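Local coordinates for glutamate ABC superfamily ATP binding cassette transporter, binding protein (Enterococcus faecium DO, PDB 5EYF) that binds glutamate and, as a family 3 solute-binding protein, probably passes it to an ABC transporter for uptake, at residues B[40-45]-B[83-88]; B[97-102]-B[200-205]. All coordinates share one frame; numbering follows the deposited sequence.

Interaction 1: residues B[40-45]-B[83-88]. With GLU (glutamic acid), chain E.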
ATOM      1  N   GLY B  40      20.388   3.791  -6.791  1.00 21.89           N
ATOM      2  CA  GLY B  40      19.250   3.300  -6.026  1.00 19.85           C
ATOM      3  C   GLY B  40      18.036   3.069  -6.902  1.00 17.97           C
ATOM      4  O   GLY B  40      18.016   3.373  -8.081  1.00 18.85           O
ATOM      5  N   PHE B  41      17.008   2.495  -6.280  1.00 16.76           N
ATOM      6  CA  PHE B  41      15.747   2.236  -6.965  1.00 16.90           C
ATOM      7  C   PHE B  41      15.138   3.517  -7.524  1.00 16.09           C
ATOM      8  O   PHE B  41      14.645   3.531  -8.657  1.00 15.67           O
ATOM      9  CB  PHE B  41      14.785   1.552  -5.980  1.00 16.91           C
ATOM     10  CG  PHE B  41      13.414   1.265  -6.517  1.00 14.82           C
ATOM     11  CD1 PHE B  41      13.205   0.178  -7.363  1.00 15.88           C
ATOM     12  CD2 PHE B  41      12.317   2.033  -6.128  1.00 15.15           C
ATOM     13  CE1 PHE B  41      11.944  -0.114  -7.847  1.00 14.78           C
ATOM     14  CE2 PHE B  41      11.048   1.735  -6.588  1.00 14.59           C
ATOM     15  CZ  PHE B  41      10.850   0.663  -7.448  1.00 14.02           C
ATOM     16  N   ASP B  42      15.059   4.580  -6.708  1.00 16.15           N
ATOM     17  CA  ASP B  42      14.486   5.834  -7.206  1.00 15.76           C
ATOM     18  C   ASP B  42      15.284   6.361  -8.396  1.00 16.11           C
ATOM     19  O   ASP B  42      14.705   6.846  -9.374  1.00 16.38           O
ATOM     20  CB  ASP B  42      14.481   6.924  -6.121  1.00 16.20           C
ATOM     21  CG  ASP B  42      13.391   6.761  -5.083  1.00 15.88           C
ATOM     22  OD1 ASP B  42      12.380   6.047  -5.324  1.00 16.88           O
ATOM     23  OD2 ASP B  42      13.567   7.409  -4.005  1.00 16.84           O
ATOM     24  N   VAL B  43      16.623   6.306  -8.303  1.00 17.43           N
ATOM     25  CA  VAL B  43      17.488   6.726  -9.408  1.00 18.33           C
ATOM     26  C   VAL B  43      17.201   5.899 -10.662  1.00 17.53           C
ATOM     27  O   VAL B  43      17.108   6.438 -11.777  1.00 17.85           O
ATOM     28  CB  VAL B  43      18.965   6.621  -8.987  1.00 18.87           C
ATOM     29  CG1 VAL B  43      19.894   6.842 -10.196  1.00 18.78           C
ATOM     30  CG2 VAL B  43      19.263   7.632  -7.899  1.00 21.57           C
ATOM     31  N   ASP B  44      17.076   4.579 -10.509  1.00 17.80           N
ATOM     32  CA  ASP B  44      16.863   3.739 -11.696  1.00 17.60           C
ATOM     33  C   ASP B  44      15.488   3.955 -12.317  1.00 16.75           C
ATOM     34  O   ASP B  44      15.333   3.917 -13.549  1.00 17.49           O
ATOM     35  CB  ASP B  44      17.062   2.264 -11.348  1.00 17.77           C
ATOM     36  CG  ASP B  44      18.541   1.886 -11.238  1.00 18.51           C
ATOM     37  OD1 ASP B  44      19.421   2.749 -11.504  1.00 20.49           O
ATOM     38  OD2 ASP B  44      18.825   0.724 -10.893  1.00 20.66           O
ATOM     39  N   ILE B  45      14.468   4.123 -11.482  1.00 15.17           N
ATOM     40  CA  ILE B  45      13.146   4.469 -11.998  1.00 16.08           C
ATOM     41  C   ILE B  45      13.207   5.792 -12.764  1.00 15.01           C
ATOM     42  O   ILE B  45      12.619   5.932 -13.847  1.00 15.95           O
ATOM     43  CB  ILE B  45      12.115   4.505 -10.844  1.00 14.53           C
ATOM     44  CG1 ILE B  45      11.868   3.077 -10.240  1.00 15.25           C
ATOM     45  CG2 ILE B  45      10.805   5.092 -11.295  1.00 15.38           C
ATOM     46  CD1 ILE B  45      11.072   2.144 -11.156  1.00 14.84           C
ATOM     47  N   ILE B  83      11.728  12.356  -6.958  1.00 16.79           N
ATOM     48  CA  ILE B  83      11.590  10.917  -6.746  1.00 15.41           C
ATOM     49  C   ILE B  83      12.542  10.577  -5.601  1.00 16.81           C
ATOM     50  O   ILE B  83      13.750  10.405  -5.788  1.00 16.86           O
ATOM     51  CB  ILE B  83      11.815  10.077  -8.023  1.00 15.46           C
ATOM     52  CG1 ILE B  83      11.392   8.628  -7.768  1.00 15.53           C
ATOM     53  CG2 ILE B  83      13.224  10.178  -8.630  1.00 15.90           C
ATOM     54  CD1 ILE B  83      11.376   7.814  -9.070  1.00 17.46           C
ATOM     55  N   ALA B  84      12.001  10.519  -4.390  1.00 16.13           N
ATOM     56  CA  ALA B  84      12.842  10.571  -3.197  1.00 16.79           C
ATOM     57  C   ALA B  84      12.040  10.036  -2.021  1.00 17.28           C
ATOM     58  O   ALA B  84      11.679  10.798  -1.125  1.00 19.35           O
ATOM     59  CB  ALA B  84      13.334  12.013  -2.907  1.00 17.10           C
ATOM     60  N   THR B  85      11.716   8.739  -2.059  1.00 17.08           N
ATOM     61  CA  THR B  85      10.968   8.024  -1.000  1.00 16.07           C
ATOM     62  C   THR B  85       9.822   8.867  -0.441  1.00 16.83           C
ATOM     63  O   THR B  85       9.632   8.973   0.771  1.00 17.57           O
ATOM     64  CB  THR B  85      11.901   7.558   0.139  1.00 17.40           C
ATOM     65  OG1 THR B  85      12.523   8.687   0.804  1.00 18.14           O
ATOM     66  CG2 THR B  85      12.992   6.654  -0.416  1.00 17.08           C
HETATM   67  N   MSE B  86       9.035   9.452  -1.336  1.00 15.79           N
HETATM   68  CA  MSE B  86       8.041  10.449  -0.923  1.00 15.84           C
HETATM   69  C   MSE B  86       6.620   9.922  -0.903  1.00 16.45           C
HETATM   70  O   MSE B  86       6.068   9.590  -1.946  1.00 15.91           O
HETATM   71  CB  MSE B  86       8.088  11.649  -1.853  1.00 16.84           C
HETATM   72  CG  MSE B  86       7.279  12.834  -1.303  1.00 18.59           C
HETATM   73 SE   MSE B  86       7.670  14.359  -2.451  0.76 23.72          SE
HETATM   74  CE  MSE B  86       6.463  15.645  -1.661  1.00 21.96           C
ATOM     75  N   THR B  87       6.024   9.864   0.280  1.00 15.03           N
ATOM     76  CA  THR B  87       4.672   9.338   0.394  1.00 14.73           C
ATOM     77  C   THR B  87       3.647  10.329  -0.142  1.00 16.20           C
ATOM     78  O   THR B  87       3.738  11.551   0.092  1.00 16.76           O
ATOM     79  CB  THR B  87       4.381   9.033   1.872  1.00 16.24           C
ATOM     80  OG1 THR B  87       5.334   8.071   2.323  1.00 17.88           O
ATOM     81  CG2 THR B  87       2.961   8.488   2.074  1.00 16.82           C
ATOM     82  N   ILE B  88       2.655   9.787  -0.844  1.00 15.57           N
ATOM     83  CA  ILE B  88       1.493  10.546  -1.293  1.00 16.43           C
ATOM     84  C   ILE B  88       0.575  10.791  -0.107  1.00 16.54           C
ATOM     85  O   ILE B  88       0.098   9.839   0.533  1.00 18.68           O
ATOM     86  CB  ILE B  88       0.745   9.779  -2.400  1.00 15.96           C
ATOM     87  CG1 ILE B  88       1.678   9.542  -3.586  1.00 16.89           C
ATOM     88  CG2 ILE B  88      -0.468  10.570  -2.868  1.00 16.81           C
ATOM     89  CD1 ILE B  88       1.033   8.770  -4.687  1.00 17.59           C
TER
HETATM   90  N   GLU E 301       8.102   8.221   2.954  1.00 19.56           N
HETATM   91  CA  GLU E 301       8.050   9.088   4.142  1.00 20.28           C
HETATM   92  C   GLU E 301       7.736  10.522   3.739  1.00 21.40           C
HETATM   93  O   GLU E 301       7.595  10.836   2.550  1.00 19.80           O
HETATM   94  CB  GLU E 301       9.361   9.029   4.950  1.00 21.92           C
HETATM   95  CG  GLU E 301      10.638   9.147   4.118  1.00 22.94           C
HETATM   96  CD  GLU E 301      10.918  10.549   3.584  1.00 24.08           C
HETATM   97  OE1 GLU E 301      11.562  10.639   2.533  1.00 23.07           O
HETATM   98  OE2 GLU E 301      10.582  11.563   4.240  1.00 25.23           O
HETATM   99  OXT GLU E 301       7.594  11.408   4.605  1.00 25.38           O
HETATM  100  O   HOH W   1      15.746   9.205  -4.054  1.00 17.14           O
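Asp-42 turns its CG anti to its own carbonyl carbon (chi1 -77°) and Ile-83 sends CG1 anti to its backbone N (chi1 -169°), which lays the two side chains alongside each other, pointing opposite ways. The carboxylate reaches the loop, while the isoleucine methyl reaches back to the helix. OD2 of Asp-42 accepts the backbone N-H of Thr-85, with Thr-85 N 3.0 Å from OD2. The donor comes in on the syn side, somewhat out of the carboxylate plane, and the bond is bent to 148°. A water whose oxygen is 2.8 Å from OD2 of Asp-42 gives one hydrogen to that OD2 and the other to O of Ile-83, thus joining two acceptors that cannot bond directly. OD1 is hydrogen-bonded to the hydroxyl of Tyr-102, which leaves both oxygens of this buried group with partners. Placed in the first turn of helix 41-54, the carboxylate may also gain from the helix dipole. Behind it, CD1 of Ile-83 lies 3.5 Å from the carbonyl O of Asp-42 and 3.6 Å from CG2 of Ile-45, the two isoleucines meeting nearly perpendicular.

Past this grip the loop turns to the ligand. OG1 of Thr-85 donates to OE1 of the bound glutamate over 2.8 Å. The ligand's amino N gives hydrogens to O of Thr-85, 2.8 Å away, and to OG1 of Thr-87. From Thr-87 N to the ligand's O the distance is 2.9 Å, in a nearly straight bond. The loop thus supplies one wall of the amino-acid pocket of a family 3 solute-binding protein, which Lys-22, Ser-67, Arg-70, Arg-92 and Asp-174 help complete with further bonds to the glutamate.

Interaction 2: residues B[97-102]-B[200-205]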
ATOM      1  N   ASP B  97       1.499  17.897  -7.443  1.00 21.28           N
ATOM      2  CA  ASP B  97       0.790  16.781  -8.039  1.00 21.32           C
ATOM      3  C   ASP B  97       1.662  15.546  -7.889  1.00 19.74           C
ATOM      4  O   ASP B  97       2.892  15.641  -7.795  1.00 21.73           O
ATOM      5  CB  ASP B  97       0.491  17.031  -9.516  1.00 23.35           C
ATOM      6  CG  ASP B  97      -0.640  18.019  -9.739  1.00 24.73           C
ATOM      7  OD1 ASP B  97      -1.422  18.287  -8.789  1.00 25.78           O
ATOM      8  OD2 ASP B  97      -0.754  18.510 -10.901  1.00 24.54           O
ATOM      9  N   PHE B  98       1.031  14.377  -7.869  1.00 18.21           N
ATOM     10  CA  PHE B  98       1.770  13.128  -7.763  1.00 16.39           C
ATOM     11  C   PHE B  98       1.465  12.205  -8.933  1.00 15.26           C
ATOM     12  O   PHE B  98       0.307  12.098  -9.370  1.00 18.25           O
ATOM     13  CB  PHE B  98       1.403  12.364  -6.483  1.00 15.93           C
ATOM     14  CG  PHE B  98       2.051  12.897  -5.221  1.00 17.22           C
ATOM     15  CD1 PHE B  98       3.369  12.609  -4.943  1.00 18.01           C
ATOM     16  CD2 PHE B  98       1.296  13.592  -4.274  1.00 18.23           C
ATOM     17  CE1 PHE B  98       3.970  13.044  -3.772  1.00 18.75           C
ATOM     18  CE2 PHE B  98       1.881  14.030  -3.081  1.00 19.85           C
ATOM     19  CZ  PHE B  98       3.219  13.749  -2.826  1.00 18.74           C
ATOM     20  N   SER B  99       2.495  11.486  -9.384  1.00 14.55           N
ATOM     21  CA  SER B  99       2.295  10.354 -10.285  1.00 14.08           C
ATOM     22  C   SER B  99       1.527   9.225  -9.586  1.00 14.93           C
ATOM     23  O   SER B  99       1.287   9.226  -8.363  1.00 14.73           O
ATOM     24  CB  SER B  99       3.627   9.774 -10.748  1.00 15.13           C
ATOM     25  OG  SER B  99       4.284   9.080  -9.674  1.00 14.72           O
ATOM     26  N   ASP B 100       1.208   8.221 -10.390  1.00 15.11           N
ATOM     27  CA  ASP B 100       0.815   6.920  -9.853  1.00 12.95           C
ATOM     28  C   ASP B 100       1.863   6.394  -8.867  1.00 12.27           C
ATOM     29  O   ASP B 100       3.070   6.687  -8.972  1.00 13.57           O
ATOM     30  CB  ASP B 100       0.644   5.915 -11.001  1.00 16.40           C
ATOM     31  CG  ASP B 100      -0.504   6.269 -11.922  1.00 21.91           C
ATOM     32  OD1 ASP B 100      -1.468   6.916 -11.482  1.00 27.40           O
ATOM     33  OD2 ASP B 100      -0.470   5.838 -13.084  1.00 25.35           O
ATOM     34  N   VAL B 101       1.387   5.586  -7.923  1.00 12.45           N
ATOM     35  CA  VAL B 101       2.250   4.971  -6.913  1.00 11.73           C
ATOM     36  C   VAL B 101       3.255   4.050  -7.588  1.00 12.04           C
ATOM     37  O   VAL B 101       2.906   3.257  -8.467  1.00 13.91           O
ATOM     38  CB  VAL B 101       1.391   4.204  -5.900  1.00 12.23           C
ATOM     39  CG1 VAL B 101       2.240   3.338  -4.915  1.00 14.53           C
ATOM     40  CG2 VAL B 101       0.521   5.182  -5.097  1.00 14.48           C
ATOM     41  N   TYR B 102       4.526   4.150  -7.190  1.00 12.03           N
ATOM     42  CA  TYR B 102       5.528   3.245  -7.758  1.00 11.98           C
ATOM     43  C   TYR B 102       6.237   2.362  -6.715  1.00 13.05           C
ATOM     44  O   TYR B 102       7.065   1.516  -7.099  1.00 13.87           O
ATOM     45  CB  TYR B 102       6.573   4.045  -8.602  1.00 11.94           C
ATOM     46  CG  TYR B 102       7.501   4.874  -7.748  1.00 11.67           C
ATOM     47  CD1 TYR B 102       8.758   4.378  -7.386  1.00 12.74           C
ATOM     48  CD2 TYR B 102       7.107   6.131  -7.244  1.00 11.81           C
ATOM     49  CE1 TYR B 102       9.596   5.094  -6.560  1.00 13.14           C
ATOM     50  CE2 TYR B 102       7.962   6.864  -6.411  1.00 13.20           C
ATOM     51  CZ  TYR B 102       9.175   6.323  -6.053  1.00 13.38           C
ATOM     52  OH  TYR B 102       9.999   7.010  -5.175  1.00 14.09           O
ATOM     53  N   TYR B 200       4.706   5.473  -2.282  1.00 12.42           N
ATOM     54  CA  TYR B 200       5.553   6.516  -2.851  1.00 11.69           C
ATOM     55  C   TYR B 200       5.028   6.967  -4.207  1.00 12.20           C
ATOM     56  O   TYR B 200       4.637   6.144  -5.047  1.00 12.86           O
ATOM     57  CB  TYR B 200       6.974   6.008  -3.064  1.00 13.85           C
ATOM     58  CG  TYR B 200       7.754   5.613  -1.842  1.00 13.60           C
ATOM     59  CD1 TYR B 200       7.307   5.917  -0.554  1.00 15.89           C
ATOM     60  CD2 TYR B 200       8.983   4.978  -1.987  1.00 14.50           C
ATOM     61  CE1 TYR B 200       8.063   5.554   0.550  1.00 17.03           C
ATOM     62  CE2 TYR B 200       9.742   4.622  -0.901  1.00 15.62           C
ATOM     63  CZ  TYR B 200       9.278   4.906   0.368  1.00 16.00           C
ATOM     64  OH  TYR B 200      10.073   4.548   1.454  1.00 18.13           O
ATOM     65  N   GLY B 201       5.068   8.282  -4.425  1.00 13.07           N
ATOM     66  CA  GLY B 201       4.768   8.855  -5.720  1.00 13.46           C
ATOM     67  C   GLY B 201       5.875   9.794  -6.155  1.00 13.89           C
ATOM     68  O   GLY B 201       6.731  10.199  -5.361  1.00 14.82           O
ATOM     69  N   ILE B 202       5.873  10.100  -7.452  1.00 13.72           N
ATOM     70  CA  ILE B 202       6.759  11.121  -8.009  1.00 13.77           C
ATOM     71  C   ILE B 202       6.040  12.452  -7.928  1.00 14.70           C
ATOM     72  O   ILE B 202       4.935  12.595  -8.454  1.00 15.11           O
ATOM     73  CB  ILE B 202       7.144  10.784  -9.457  1.00 13.60           C
ATOM     74  CG1 ILE B 202       7.931   9.477  -9.467  1.00 15.13           C
ATOM     75  CG2 ILE B 202       7.936  11.959 -10.140  1.00 14.37           C
ATOM     76  CD1 ILE B 202       8.058   8.873 -10.905  1.00 15.16           C
ATOM     77  N   ALA B 203       6.665  13.448  -7.283  1.00 15.71           N
ATOM     78  CA  ALA B 203       6.016  14.733  -7.134  1.00 16.89           C
ATOM     79  C   ALA B 203       6.432  15.675  -8.253  1.00 17.27           C
ATOM     80  O   ALA B 203       7.614  15.780  -8.586  1.00 18.96           O
ATOM     81  CB  ALA B 203       6.348  15.346  -5.776  1.00 18.12           C
ATOM     82  N   ILE B 204       5.445  16.381  -8.797  1.00 18.00           N
ATOM     83  CA  ILE B 204       5.621  17.333  -9.882  1.00 18.27           C
ATOM     84  C   ILE B 204       4.925  18.635  -9.482  1.00 19.58           C
ATOM     85  O   ILE B 204       3.888  18.617  -8.806  1.00 20.09           O
ATOM     86  CB  ILE B 204       5.083  16.736 -11.201  1.00 19.33           C
ATOM     87  CG1 ILE B 204       5.916  15.484 -11.568  1.00 21.65           C
ATOM     88  CG2 ILE B 204       5.013  17.770 -12.342  1.00 19.44           C
ATOM     89  CD1 ILE B 204       5.421  14.712 -12.751  1.00 24.48           C
ATOM     90  N   ASN B 205       5.527  19.774  -9.817  1.00 21.76           N
ATOM     91  CA  ASN B 205       4.899  21.027  -9.409  1.00 24.31           C
ATOM     92  C   ASN B 205       3.518  21.159 -10.047  1.00 24.53           C
ATOM     93  O   ASN B 205       3.238  20.587 -11.108  1.00 25.03           O
ATOM     94  CB  ASN B 205       5.770  22.225  -9.810  1.00 25.55           C
ATOM     95  CG  ASN B 205       5.419  23.488  -9.060  1.00 29.31           C
ATOM     96  OD1 ASN B 205       4.749  23.441  -8.024  1.00 31.66           O
ATOM     97  ND2 ASN B 205       5.859  24.624  -9.576  1.00 31.72           N
TER
HETATM   98  O   HOH W   2       1.331  19.386 -12.544  1.00 22.60           O
HETATM   99  O   HOH W   3       9.250   9.557  -4.288  1.00 14.82           O
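Ser-99 packs closely on Ile-202. Its OG stands between backbone N and carbonyl carbon (chi1 71°), a position from which it accepts the N-H of Ile-202, 2.9 Å from Ile-202 N, and donates to O of Asp-100. The hydroxyl takes the place of a main-chain acceptor and lies only 3.3 Å from CB of Ile-202. Ser-99 N in turn gives its hydrogen to O of Ile-202. Next along, Tyr-102 turns its ring edge to segment 200-205: CE2 is 3.6 Å from CB of Tyr-200 and equally near C of Gly-201. A water donates to both Tyr-102 OH and Gly-201 O, and the OH also bonds to Asp-42, while Tyr-102 N binds the carbonyl of Tyr-200.

At the other end strands 96-98 and 198-205 pair antiparallel in the mixed sheet, and the backbones stay as close: Asp-97 N is 2.8 Å from Ile-204 O. Only the side chains open toward solvent. CE1 of the partly exposed Phe-98 approaches CB of Ala-203 no closer than 3.9 Å. OD1 of Asp-97 makes a salt bridge with Lys-206, and OD2 reaches the carbonyl of Asn-205 through a water.

Main-chain bonds, helped by one serine hydroxyl, therefore set the alignment here, and the side chains supply apolar packing at the tyrosine end and a charged, hydrated fringe at the aspartate end.

In the fold
Interactions 1 and 2 touch directly, their centres about 10 Å apart. The shared piece is the ring of Tyr-102: its OH is 2.6 Å from OD1 of Asp-42 in their hydrogen bond, and its CD1 packs 3.6 Å from CE2 of Phe-41. A second link runs through the backbone, where Met-86 O lies 3.0 Å from Gly-201 N. The ligand-binding loop 83-88 is thereby held between helix 41-54 and the strand carrying residues 200-205. Both contacts reach the glutamate, interaction 1 by direct bonds, interaction 2 through Tyr-200, whose side chain is about 4 Å from the ligand and whose OH bonds to Asp-174.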